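PDB 1Z47: putative ABC-transporter ATP-binding protein from Alicyclobacillus acidocaldarius, which probably binds and hydrolyses ATP as the nucleotide-binding subunit of an ABC transporter thought to import sulfate. Local coordinates for residues 27-32 against 63-68; 41-46 against 190-195; 69-74 against 78-83; 199-204 against 211-216. All blocks are in the same frame, centred on the assembly; numbering follows the deposited sequence.

Contact 1: 27-32 against 63-68; sequences GARSVR and GLERPT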
loop_
_atom_site.group_PDB
_atom_site.type_symbol
_atom_site.label_atom_id
_atom_site.label_comp_id
_atom_site.label_asym_id
_atom_site.label_seq_id
_atom_site.Cartn_x
_atom_site.Cartn_y
_atom_site.Cartn_z
ATOM N N GLY B 27 12.721 21.758 11.366
ATOM C CA GLY B 27 11.594 20.991 11.870
ATOM C C GLY B 27 11.743 19.507 11.576
ATOM O O GLY B 27 12.194 18.732 12.435
ATOM N N ALA B 28 11.377 19.126 10.351
ATOM C CA ALA B 28 11.453 17.745 9.880
ATOM C C ALA B 28 12.783 17.080 10.221
ATOM O O ALA B 28 13.853 17.686 10.060
ATOM C CB ALA B 28 11.245 17.697 8.361
ATOM N N ARG B 29 12.692 15.833 10.667
ATOM C CA ARG B 29 13.837 15.014 11.034
ATOM C C ARG B 29 14.245 15.167 12.497
ATOM O O ARG B 29 15.024 14.346 13.003
ATOM C CB ARG B 29 15.032 15.322 10.127
ATOM C CG ARG B 29 14.778 15.052 8.649
ATOM C CD ARG B 29 15.973 15.436 7.799
ATOM N NE ARG B 29 17.221 14.954 8.387
ATOM C CZ ARG B 29 18.279 14.560 7.682
ATOM N NH1 ARG B 29 19.376 14.141 8.306
ATOM N NH2 ARG B 29 18.236 14.568 6.354
ATOM N N SER B 30 13.732 16.202 13.175
ATOM C CA SER B 30 14.076 16.401 14.591
ATOM C C SER B 30 13.612 15.228 15.451
ATOM O O SER B 30 12.567 14.613 15.191
ATOM C CB SER B 30 13.428 17.668 15.180
ATOM O OG SER B 30 13.864 18.857 14.541
ATOM N N VAL B 31 14.404 14.941 16.482
ATOM C CA VAL B 31 14.116 13.892 17.454
ATOM C C VAL B 31 14.096 14.720 18.737
ATOM O O VAL B 31 15.116 15.316 19.111
ATOM C CB VAL B 31 15.251 12.844 17.489
ATOM C CG1 VAL B 31 14.916 11.745 18.485
ATOM C CG2 VAL B 31 15.441 12.246 16.086
ATOM N N ARG B 32 12.952 14.758 19.409
ATOM C CA ARG B 32 12.799 15.618 20.573
ATOM C C ARG B 32 12.762 15.010 21.976
ATOM O O ARG B 32 11.729 15.046 22.647
ATOM C CB ARG B 32 11.561 16.499 20.329
ATOM C CG ARG B 32 11.619 17.238 18.995
ATOM C CD ARG B 32 10.359 18.073 18.707
ATOM N NE ARG B 32 10.363 18.639 17.353
ATOM C CZ ARG B 32 11.048 19.714 16.974
ATOM N NH1 ARG B 32 11.809 20.381 17.843
ATOM N NH2 ARG B 32 10.986 20.122 15.714
ATOM N N GLY B 63 24.691 5.117 13.794
ATOM C CA GLY B 63 25.878 5.878 14.103
ATOM C C GLY B 63 26.104 6.850 12.974
ATOM O O GLY B 63 27.071 7.592 12.973
ATOM N N LEU B 64 25.192 6.847 12.004
ATOM C CA LEU B 64 25.297 7.760 10.869
ATOM C C LEU B 64 25.020 9.181 11.343
ATOM O O LEU B 64 25.388 10.147 10.686
ATOM C CB LEU B 64 24.306 7.361 9.774
ATOM C CG LEU B 64 24.730 6.091 9.029
ATOM C CD1 LEU B 64 23.557 5.524 8.236
ATOM C CD2 LEU B 64 25.923 6.424 8.115
ATOM N N GLU B 65 24.362 9.285 12.495
ATOM C CA GLU B 65 24.035 10.568 13.110
ATOM C C GLU B 65 24.391 10.443 14.580
ATOM O O GLU B 65 24.384 9.344 15.131
ATOM C CB GLU B 65 22.539 10.863 12.988
ATOM C CG GLU B 65 22.052 11.079 11.569
ATOM C CD GLU B 65 22.491 12.412 11.001
ATOM O OE1 GLU B 65 22.212 12.671 9.810
ATOM O OE2 GLU B 65 23.111 13.206 11.745
ATOM N N ARG B 66 24.694 11.568 15.215
ATOM C CA ARG B 66 25.037 11.556 16.629
ATOM C C ARG B 66 24.100 12.487 17.396
ATOM O O ARG B 66 23.814 13.599 16.949
ATOM C CB ARG B 66 26.480 12.009 16.819
ATOM C CG ARG B 66 27.177 11.323 17.972
ATOM C CD ARG B 66 28.118 10.227 17.470
ATOM N NE ARG B 66 29.282 10.775 16.769
ATOM C CZ ARG B 66 30.282 10.035 16.294
ATOM N NH1 ARG B 66 30.259 8.717 16.445
ATOM N NH2 ARG B 66 31.302 10.609 15.669
ATOM N N PRO B 67 23.622 12.046 18.573
ATOM C CA PRO B 67 22.709 12.852 19.397
ATOM C C PRO B 67 23.327 14.116 19.996
ATOM O O PRO B 67 24.489 14.118 20.398
ATOM C CB PRO B 67 22.247 11.865 20.469
ATOM C CG PRO B 67 23.443 10.965 20.638
ATOM C CD PRO B 67 23.906 10.746 19.209
ATOM N N THR B 68 22.543 15.191 20.032
ATOM C CA THR B 68 22.987 16.470 20.589
ATOM C C THR B 68 22.944 16.368 22.113
ATOM O O THR B 68 23.601 17.136 22.819
ATOM C CB THR B 68 22.063 17.642 20.157
ATOM O OG1 THR B 68 21.977 17.699 18.730
ATOM C CG2 THR B 68 22.614 18.967 20.665
#
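Arg29 and Glu65 meet by their charged ends alone, NH1 of the arginine lying 3.5 Å from OE1 of the glutamate in a long salt bridge. It spans the surface of the ABC ATPase domain between a type II beta turn, Gly27 to Ser30, and the loop that follows helix 54-62. OE1 approaches the edge of the guanidinium in its plane, yet the carboxylate stands almost perpendicular to that plane (86°), so one oxygen takes the contact and no two-pronged pair forms. The bend of Glu65 at chi2 (-73°) turns its carboxylate toward the arginine.

Further out, each end has a second partner: OE1 also pairs with Arg59 of the helix, and NH1 is hydrogen-bonded to Tyr24 OH, which probably belongs to the aromatic A-loop of ABC ATPases. The backbone of Arg29 is held by Gly51 and by Thr56 OG1, close to the presumed Walker A loop. Gly63, with its positive phi of 101°, lets the chain leave the helix toward Glu65. Within the turn, Gly27 O is gripped twice, by Ser30 N at 3.1 Å and by Ser30 OG at 2.7 Å.

Contact 2: 41-46 against 190-195; sequences GEMVGL and QVHDEM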
loop_
_atom_site.group_PDB
_atom_site.type_symbol
_atom_site.label_atom_id
_atom_site.label_comp_id
_atom_site.label_asym_id
_atom_site.label_seq_id
_atom_site.Cartn_x
_atom_site.Cartn_y
_atom_site.Cartn_z
ATOM N N GLY B 41 16.084 -9.760 19.956
ATOM C CA GLY B 41 15.386 -10.612 19.009
ATOM C C GLY B 41 14.048 -10.050 18.568
ATOM O O GLY B 41 13.248 -10.724 17.916
ATOM N N GLU B 42 13.791 -8.800 18.916
ATOM C CA GLU B 42 12.517 -8.204 18.540
ATOM C C GLU B 42 12.639 -7.506 17.189
ATOM O O GLU B 42 13.724 -7.062 16.810
ATOM C CB GLU B 42 12.093 -7.180 19.599
ATOM C CG GLU B 42 10.643 -6.810 19.538
ATOM C CD GLU B 42 10.229 -5.843 20.638
ATOM O OE1 GLU B 42 9.017 -5.799 20.928
ATOM O OE2 GLU B 42 11.101 -5.131 21.195
ATOM N N MET B 43 11.527 -7.421 16.466
ATOM C CA MET B 43 11.519 -6.703 15.196
ATOM C C MET B 43 10.667 -5.452 15.444
ATOM O O MET B 43 9.468 -5.571 15.628
ATOM C CB MET B 43 10.864 -7.539 14.099
ATOM C CG MET B 43 10.687 -6.780 12.786
ATOM S SD MET B 43 10.605 -7.919 11.412
ATOM C CE MET B 43 12.248 -7.692 10.722
ATOM N N VAL B 44 11.277 -4.273 15.447
ATOM C CA VAL B 44 10.492 -3.052 15.702
ATOM C C VAL B 44 10.311 -2.163 14.478
ATOM O O VAL B 44 11.268 -1.909 13.746
ATOM C CB VAL B 44 11.138 -2.192 16.810
ATOM C CG1 VAL B 44 10.499 -0.782 16.849
ATOM C CG2 VAL B 44 10.986 -2.902 18.166
ATOM N N GLY B 45 9.084 -1.686 14.276
ATOM C CA GLY B 45 8.812 -0.788 13.171
ATOM C C GLY B 45 8.743 0.654 13.670
ATOM O O GLY B 45 8.038 0.962 14.638
ATOM N N LEU B 46 9.502 1.535 13.043
ATOM C CA LEU B 46 9.462 2.931 13.415
ATOM C C LEU B 46 8.432 3.503 12.419
ATOM O O LEU B 46 8.720 3.709 11.230
ATOM C CB LEU B 46 10.828 3.584 13.246
ATOM C CG LEU B 46 12.046 2.985 13.984
ATOM C CD1 LEU B 46 13.272 3.765 13.595
ATOM C CD2 LEU B 46 11.858 3.063 15.498
ATOM N N GLN B 190 10.487 -13.882 7.708
ATOM C CA GLN B 190 10.909 -15.277 7.884
ATOM C C GLN B 190 12.410 -15.348 8.205
ATOM O O GLN B 190 12.847 -16.119 9.071
ATOM C CB GLN B 190 10.580 -16.108 6.629
ATOM C CG GLN B 190 11.301 -17.447 6.579
ATOM C CD GLN B 190 10.939 -18.276 5.359
ATOM O OE1 GLN B 190 9.866 -18.886 5.306
ATOM N NE2 GLN B 190 11.833 -18.300 4.367
ATOM N N VAL B 191 13.199 -14.531 7.522
ATOM C CA VAL B 191 14.628 -14.522 7.776
ATOM C C VAL B 191 14.878 -14.075 9.228
ATOM O O VAL B 191 15.597 -14.742 9.978
ATOM C CB VAL B 191 15.348 -13.614 6.770
ATOM C CG1 VAL B 191 16.767 -13.327 7.232
ATOM C CG2 VAL B 191 15.385 -14.302 5.400
ATOM N N HIS B 192 14.264 -12.962 9.629
ATOM C CA HIS B 192 14.416 -12.459 10.991
ATOM C C HIS B 192 14.136 -13.531 12.049
ATOM O O HIS B 192 14.892 -13.694 12.997
ATOM C CB HIS B 192 13.458 -11.293 11.242
ATOM C CG HIS B 192 13.371 -10.892 12.681
ATOM N ND1 HIS B 192 14.242 -9.990 13.257
ATOM C CD2 HIS B 192 12.518 -11.277 13.660
ATOM C CE1 HIS B 192 13.925 -9.832 14.532
ATOM N NE2 HIS B 192 12.884 -10.601 14.804
ATOM N N ASP B 193 13.027 -14.232 11.897
ATOM C CA ASP B 193 12.671 -15.244 12.859
ATOM C C ASP B 193 13.698 -16.346 12.868
ATOM O O ASP B 193 13.932 -16.981 13.897
ATOM C CB ASP B 193 11.280 -15.785 12.542
ATOM C CG ASP B 193 10.202 -14.753 12.811
ATOM O OD1 ASP B 193 9.045 -14.931 12.370
ATOM O OD2 ASP B 193 10.533 -13.756 13.477
ATOM N N GLU B 194 14.330 -16.557 11.723
ATOM C CA GLU B 194 15.338 -17.598 11.625
ATOM C C GLU B 194 16.651 -17.185 12.275
ATOM O O GLU B 194 17.159 -17.888 13.142
ATOM C CB GLU B 194 15.593 -17.959 10.164
ATOM C CG GLU B 194 16.560 -19.111 10.014
ATOM C CD GLU B 194 16.003 -20.384 10.617
ATOM O OE1 GLU B 194 16.788 -21.323 10.881
ATOM O OE2 GLU B 194 14.771 -20.439 10.820
ATOM N N MET B 195 17.198 -16.044 11.865
ATOM C CA MET B 195 18.470 -15.584 12.400
ATOM C C MET B 195 18.427 -15.141 13.862
ATOM O O MET B 195 19.474 -14.975 14.481
ATOM C CB MET B 195 19.031 -14.446 11.548
ATOM C CG MET B 195 19.242 -14.779 10.069
ATOM S SD MET B 195 20.385 -16.138 9.754
ATOM C CE MET B 195 21.904 -15.494 10.460
#
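A buried helix-on-sheet contact brings His192, near the end of helix 178-195, against Gly41 and Met43 at the entry to strand 43-47, in the P-loop NTPase core of the ATPase domain. The imidazole bridges helix and strand. Over one of its faces lies Met43: CB sits 3.9 Å from the centroid of the His192 ring, a CH-pi contact, and SD of the same methionine lies 4.5 Å from that centroid over the same face. The methyl carries on past the ring, with Met43 CE 3.8 Å from His192 CB, so the two side chains run by each other in opposite directions. Methionine suits this place because its long, polarisable chain can follow a flat ring along its length. Having CG anti to the backbone N (chi1 174°) lays that chain along the imidazole.

At the ring edge NE2 donates to Gly41 O at 3.1 Å, a weak bond because the N-H is well off line (133°). ND1 is hydrogen-bonded to Ser199 OG, and with both nitrogens engaged, one of them only weakly, the ring's rotation is probably restrained. The positive phi of Gly41, favourable for glycine, belongs to the bend that presents this carbonyl just ahead of the strand.

Around this pair, Met43 also touches Ser199 and Phe201 of the adjacent strand 198-203, while Val191, one residue before the histidine, packs on helices 119-132 and 148-160. Helix 178-195 is thus lodged between the central sheet and those two helices.

Contact 3: 69-74 against 78-83; sequences KGDVWI and RVTDLP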
loop_
_atom_site.group_PDB
_atom_site.type_symbol
_atom_site.label_atom_id
_atom_site.label_comp_id
_atom_site.label_asym_id
_atom_site.label_seq_id
_atom_site.Cartn_x
_atom_site.Cartn_y
_atom_site.Cartn_z
ATOM N N LYS B 69 22.145 15.423 22.601
ATOM C CA LYS B 69 21.973 15.151 24.029
ATOM C C LYS B 69 21.400 13.745 24.137
ATOM O O LYS B 69 20.764 13.250 23.203
ATOM C CB LYS B 69 20.994 16.144 24.671
ATOM C CG LYS B 69 21.497 17.575 24.731
ATOM C CD LYS B 69 20.381 18.549 25.088
ATOM C CE LYS B 69 20.814 19.988 24.828
ATOM N NZ LYS B 69 19.690 20.963 24.974
ATOM N N GLY B 70 21.614 13.099 25.274
ATOM C CA GLY B 70 21.108 11.752 25.450
ATOM C C GLY B 70 22.094 10.741 24.914
ATOM O O GLY B 70 23.083 11.105 24.283
ATOM N N ASP B 71 21.840 9.465 25.159
ATOM C CA ASP B 71 22.754 8.437 24.688
ATOM C C ASP B 71 22.045 7.237 24.076
ATOM O O ASP B 71 20.866 6.998 24.334
ATOM C CB ASP B 71 23.659 7.956 25.834
ATOM C CG ASP B 71 24.610 9.040 26.333
ATOM O OD1 ASP B 71 24.255 9.759 27.291
ATOM O OD2 ASP B 71 25.714 9.177 25.752
ATOM N N VAL B 72 22.786 6.482 23.268
ATOM C CA VAL B 72 22.257 5.288 22.620
ATOM C C VAL B 72 23.027 4.058 23.080
ATOM O O VAL B 72 24.253 4.018 23.022
ATOM C CB VAL B 72 22.343 5.387 21.078
ATOM C CG1 VAL B 72 23.733 5.836 20.657
ATOM C CG2 VAL B 72 22.001 4.029 20.457
ATOM N N TRP B 73 22.288 3.054 23.525
ATOM C CA TRP B 73 22.880 1.826 24.009
ATOM C C TRP B 73 22.491 0.641 23.151
ATOM O O TRP B 73 21.371 0.570 22.642
ATOM C CB TRP B 73 22.421 1.573 25.440
ATOM C CG TRP B 73 22.985 2.530 26.414
ATOM C CD1 TRP B 73 22.872 3.890 26.399
ATOM C CD2 TRP B 73 23.791 2.203 27.541
ATOM N NE1 TRP B 73 23.566 4.435 27.453
ATOM C CE2 TRP B 73 24.141 3.419 28.171
ATOM C CE3 TRP B 73 24.256 0.997 28.083
ATOM C CZ2 TRP B 73 24.936 3.464 29.318
ATOM C CZ3 TRP B 73 25.046 1.040 29.221
ATOM C CH2 TRP B 73 25.378 2.268 29.826
ATOM N N ILE B 74 23.425 -0.293 23.008
ATOM C CA ILE B 74 23.211 -1.506 22.238
ATOM C C ILE B 74 23.888 -2.659 22.977
ATOM O O ILE B 74 25.103 -2.650 23.168
ATOM C CB ILE B 74 23.803 -1.395 20.808
ATOM C CG1 ILE B 74 23.047 -0.327 20.006
ATOM C CG2 ILE B 74 23.676 -2.730 20.096
ATOM C CD1 ILE B 74 23.578 -0.088 18.592
ATOM N N ARG B 78 27.131 1.306 25.896
ATOM C CA ARG B 78 27.017 2.702 25.494
ATOM C C ARG B 78 27.850 2.918 24.231
ATOM O O ARG B 78 29.076 2.858 24.272
ATOM C CB ARG B 78 27.518 3.611 26.616
ATOM C CG ARG B 78 27.590 5.072 26.224
ATOM C CD ARG B 78 28.050 5.950 27.381
ATOM N NE ARG B 78 28.294 7.317 26.932
ATOM C CZ ARG B 78 29.235 7.654 26.057
ATOM N NH1 ARG B 78 30.029 6.725 25.543
ATOM N NH2 ARG B 78 29.369 8.919 25.676
ATOM N N VAL B 79 27.186 3.179 23.108
ATOM C CA VAL B 79 27.890 3.360 21.842
ATOM C C VAL B 79 27.685 4.731 21.215
ATOM O O VAL B 79 28.085 4.964 20.078
ATOM C CB VAL B 79 27.448 2.279 20.817
ATOM C CG1 VAL B 79 27.668 0.889 21.398
ATOM C CG2 VAL B 79 25.971 2.460 20.464
ATOM N N THR B 80 27.071 5.639 21.966
ATOM C CA THR B 80 26.788 6.984 21.484
ATOM C C THR B 80 27.847 7.618 20.600
ATOM O O THR B 80 27.527 8.223 19.580
ATOM C CB THR B 80 26.556 7.960 22.639
ATOM O OG1 THR B 80 25.525 7.458 23.494
ATOM C CG2 THR B 80 26.154 9.321 22.092
ATOM N N ASP B 81 29.108 7.491 20.995
ATOM C CA ASP B 81 30.192 8.101 20.239
ATOM C C ASP B 81 30.996 7.152 19.352
ATOM O O ASP B 81 32.093 7.488 18.900
ATOM C CB ASP B 81 31.115 8.848 21.206
ATOM C CG ASP B 81 30.397 9.979 21.936
ATOM O OD1 ASP B 81 30.952 10.506 22.926
ATOM O OD2 ASP B 81 29.273 10.346 21.516
ATOM N N LEU B 82 30.449 5.976 19.076
ATOM C CA LEU B 82 31.156 5.032 18.223
ATOM C C LEU B 82 30.626 5.112 16.793
ATOM O O LEU B 82 29.428 5.317 16.581
ATOM C CB LEU B 82 30.992 3.610 18.764
ATOM C CG LEU B 82 31.548 3.405 20.175
ATOM C CD1 LEU B 82 31.191 2.019 20.683
ATOM C CD2 LEU B 82 33.055 3.617 20.150
ATOM N N PRO B 83 31.519 4.984 15.791
ATOM C CA PRO B 83 31.096 5.038 14.387
ATOM C C PRO B 83 30.313 3.783 13.973
ATOM O O PRO B 83 30.310 2.773 14.678
ATOM C CB PRO B 83 32.419 5.184 13.634
ATOM C CG PRO B 83 33.381 4.457 14.514
ATOM C CD PRO B 83 32.989 4.949 15.886
#
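The hydroxyl of Thr80 bonds in two directions: OG1 donates to Asp71 OD2 at 2.8 Å, using the anti lone pair of that oxygen, and accepts from Val72 N at 2.9 Å. Its chi1 (-55°) sets OG1 beside its own backbone N, facing strand 69-74. Close by, Val79 N donates to Val72 O at 3.1 Å. The chain here folds back as a beta hairpin, with Trp73 and Arg78 a non-hydrogen-bonded antiparallel pair, and Thr80 continues the bonding past the end of the short return strand with a side chain in place of a peptide group.

Asp71 OD2 also forms a salt bridge with Arg78 NE at 3.4 Å, the two planes 50° apart, and Arg78 NH2 reaches Asp81 OD1 at 3.5 Å. Arg78 CB sits over a face of the indole, 3.9 Å from the centroid of the six-membered ring of Trp73, a CH-pi contact, while the extended chain beyond it carries NE to Asp71. Away from Trp73 and Arg78, Val79 CG2 packs on Val72 CG1 at 4.1 Å and on Ile74 CD1 at 4.0 Å.

One arginine flanked by two aspartates probably screens their like charges, and the small hydroxyl of threonine gives Asp71 a neutral partner too.

Contact 4: 199-204 against 211-216; sequences SVFVTH and EVADRV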
loop_
_atom_site.group_PDB
_atom_site.type_symbol
_atom_site.label_atom_id
_atom_site.label_comp_id
_atom_site.label_asym_id
_atom_site.label_seq_id
_atom_site.Cartn_x
_atom_site.Cartn_y
_atom_site.Cartn_z
ATOM N N SER B 199 15.796 -6.491 14.957
ATOM C CA SER B 199 15.611 -5.704 13.744
ATOM C C SER B 199 14.720 -4.469 13.914
ATOM O O SER B 199 13.721 -4.513 14.626
ATOM C CB SER B 199 15.013 -6.600 12.654
ATOM O OG SER B 199 15.869 -7.679 12.320
ATOM N N VAL B 200 15.096 -3.386 13.244
ATOM C CA VAL B 200 14.337 -2.133 13.290
ATOM C C VAL B 200 14.163 -1.659 11.839
ATOM O O VAL B 200 15.131 -1.627 11.075
ATOM C CB VAL B 200 15.092 -1.009 14.048
ATOM C CG1 VAL B 200 14.133 0.172 14.321
ATOM C CG2 VAL B 200 15.658 -1.533 15.370
ATOM N N PHE B 201 12.945 -1.274 11.460
ATOM C CA PHE B 201 12.741 -0.802 10.092
ATOM C C PHE B 201 11.911 0.476 10.128
ATOM O O PHE B 201 11.164 0.713 11.071
ATOM C CB PHE B 201 12.063 -1.886 9.239
ATOM C CG PHE B 201 10.664 -2.228 9.666
ATOM C CD1 PHE B 201 9.560 -1.615 9.059
ATOM C CD2 PHE B 201 10.442 -3.196 10.647
ATOM C CE1 PHE B 201 8.266 -1.975 9.424
ATOM C CE2 PHE B 201 9.162 -3.565 11.026
ATOM C CZ PHE B 201 8.058 -2.956 10.414
ATOM N N VAL B 202 12.077 1.299 9.106
ATOM C CA VAL B 202 11.380 2.578 9.003
ATOM C C VAL B 202 10.210 2.423 8.045
ATOM O O VAL B 202 10.323 1.724 7.034
ATOM C CB VAL B 202 12.358 3.662 8.475
ATOM C CG1 VAL B 202 11.594 4.861 7.916
ATOM C CG2 VAL B 202 13.308 4.109 9.624
ATOM N N THR B 203 9.086 3.063 8.355
ATOM C CA THR B 203 7.927 2.966 7.472
ATOM C C THR B 203 6.859 4.041 7.719
ATOM O O THR B 203 6.653 4.498 8.844
ATOM C CB THR B 203 7.273 1.563 7.578
ATOM O OG1 THR B 203 6.231 1.445 6.606
ATOM C CG2 THR B 203 6.696 1.342 8.946
ATOM N N HIS B 204 6.190 4.458 6.651
ATOM C CA HIS B 204 5.118 5.433 6.781
ATOM C C HIS B 204 3.789 4.740 6.460
ATOM O O HIS B 204 2.735 5.387 6.360
ATOM C CB HIS B 204 5.365 6.634 5.851
ATOM C CG HIS B 204 5.590 6.258 4.413
ATOM N ND1 HIS B 204 4.599 5.730 3.616
ATOM C CD2 HIS B 204 6.693 6.350 3.628
ATOM C CE1 HIS B 204 5.078 5.511 2.402
ATOM N NE2 HIS B 204 6.347 5.881 2.383
ATOM N N GLU B 211 1.617 -5.707 10.055
ATOM C CA GLU B 211 1.913 -6.994 9.463
ATOM C C GLU B 211 3.187 -7.691 9.909
ATOM O O GLU B 211 3.183 -8.908 10.138
ATOM C CB GLU B 211 1.966 -6.864 7.955
ATOM C CG GLU B 211 2.541 -8.100 7.307
ATOM C CD GLU B 211 1.542 -8.839 6.463
ATOM O OE1 GLU B 211 0.325 -8.798 6.765
ATOM O OE2 GLU B 211 1.988 -9.480 5.497
ATOM N N VAL B 212 4.284 -6.947 10.019
ATOM C CA VAL B 212 5.531 -7.599 10.377
ATOM C C VAL B 212 6.161 -7.273 11.718
ATOM O O VAL B 212 6.987 -8.041 12.186
ATOM C CB VAL B 212 6.611 -7.382 9.275
ATOM C CG1 VAL B 212 6.083 -7.848 7.913
ATOM C CG2 VAL B 212 7.003 -5.942 9.213
ATOM N N ALA B 213 5.775 -6.171 12.354
ATOM C CA ALA B 213 6.420 -5.817 13.628
ATOM C C ALA B 213 5.891 -6.497 14.889
ATOM O O ALA B 213 4.694 -6.803 15.000
ATOM C CB ALA B 213 6.387 -4.306 13.813
ATOM N N ASP B 214 6.803 -6.745 15.830
ATOM C CA ASP B 214 6.435 -7.316 17.130
ATOM C C ASP B 214 5.800 -6.161 17.909
ATOM O O ASP B 214 4.748 -6.323 18.528
ATOM C CB ASP B 214 7.677 -7.845 17.840
ATOM C CG ASP B 214 8.262 -9.062 17.137
ATOM O OD1 ASP B 214 9.474 -9.073 16.872
ATOM O OD2 ASP B 214 7.488 -9.990 16.871
ATOM N N ARG B 215 6.453 -5.007 17.866
ATOM C CA ARG B 215 5.940 -3.777 18.479
ATOM C C ARG B 215 6.218 -2.589 17.558
ATOM O O ARG B 215 7.205 -2.552 16.815
ATOM C CB ARG B 215 6.549 -3.499 19.864
ATOM C CG ARG B 215 5.988 -4.412 20.970
ATOM C CD ARG B 215 6.421 -3.929 22.330
ATOM N NE ARG B 215 7.872 -3.954 22.459
ATOM C CZ ARG B 215 8.552 -3.261 23.356
ATOM N NH1 ARG B 215 7.904 -2.467 24.212
ATOM N NH2 ARG B 215 9.873 -3.371 23.407
ATOM N N VAL B 216 5.346 -1.601 17.645
ATOM C CA VAL B 216 5.433 -0.421 16.798
ATOM C C VAL B 216 5.702 0.839 17.600
ATOM O O VAL B 216 5.036 1.091 18.615
ATOM C CB VAL B 216 4.098 -0.245 16.042
ATOM C CG1 VAL B 216 4.161 0.954 15.089
ATOM C CG2 VAL B 216 3.775 -1.529 15.289
#
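The phenyl ring of Phe201 is met obliquely by two small aliphatic groups, the methyls of Val212 and Ala213, which come neither squarely over a face nor in line with an edge. Val212 CG2 lies 3.4 Å from Phe201 CZ, a tight approach, and 3.7 Å from CE2. Ala213 CB is 4.0 Å from Phe201 CE2. The far end of the ring, CE2 and CZ, therefore does most of the touching, so the ring spans from the strand to the end of helix 206-212.

Phe201 holds CG between its backbone N and carbonyl carbon (chi1 65°), a crowded position that stands the ring up from the sheet. Both partners are short: a beta-branched valine offers a single methyl to the ring, and alanine, where the chain leaves the helix, lets the backbone come close. All three residues are buried, and the contact is purely apolar.

Just beyond the strand, His204 probably occupies the switch-histidine position of ABC ATPases. Glu211 pairs with Arg185 of its own chain and with Lys309 of the second subunit. Strand 198-203, helix 206-212 and strand 215-220 form a beta-alpha-beta crossover, with strand 43-47 lying between the two parallel strands, and the contact ties the end of the helix back to the first strand. Phe201 also packs on Met43 and on Phe169 of strand 166-170. Arg189 of helix 178-195 hydrogen-bonds Val212 O and forms a salt bridge with Asp214, joining that helix to the link between helix 206-212 and strand 215-220.

From the N terminus, contact 1 comes first and closes the loop from the turn at 27-32 to the segment following helix 54-62. Before that loop is complete, 41-46 has already passed, so contacts 1 and 2 cross along the chain. Contact 3, a short hairpin, follows contact 1 in series and is nested inside the long loop that contact 2 closes at 190-195. Contact 4 comes last, closing the short loop through helix 206-212. Contacts 1 and 3 both reach the antiparallel sheet and touch where Pro67 packs on Thr80. Contacts 2 and 4 share the central mixed sheet, where strand 43-47 lies between strands 198-203 and 215-220, and the Glu42–Arg215 salt bridge joins them.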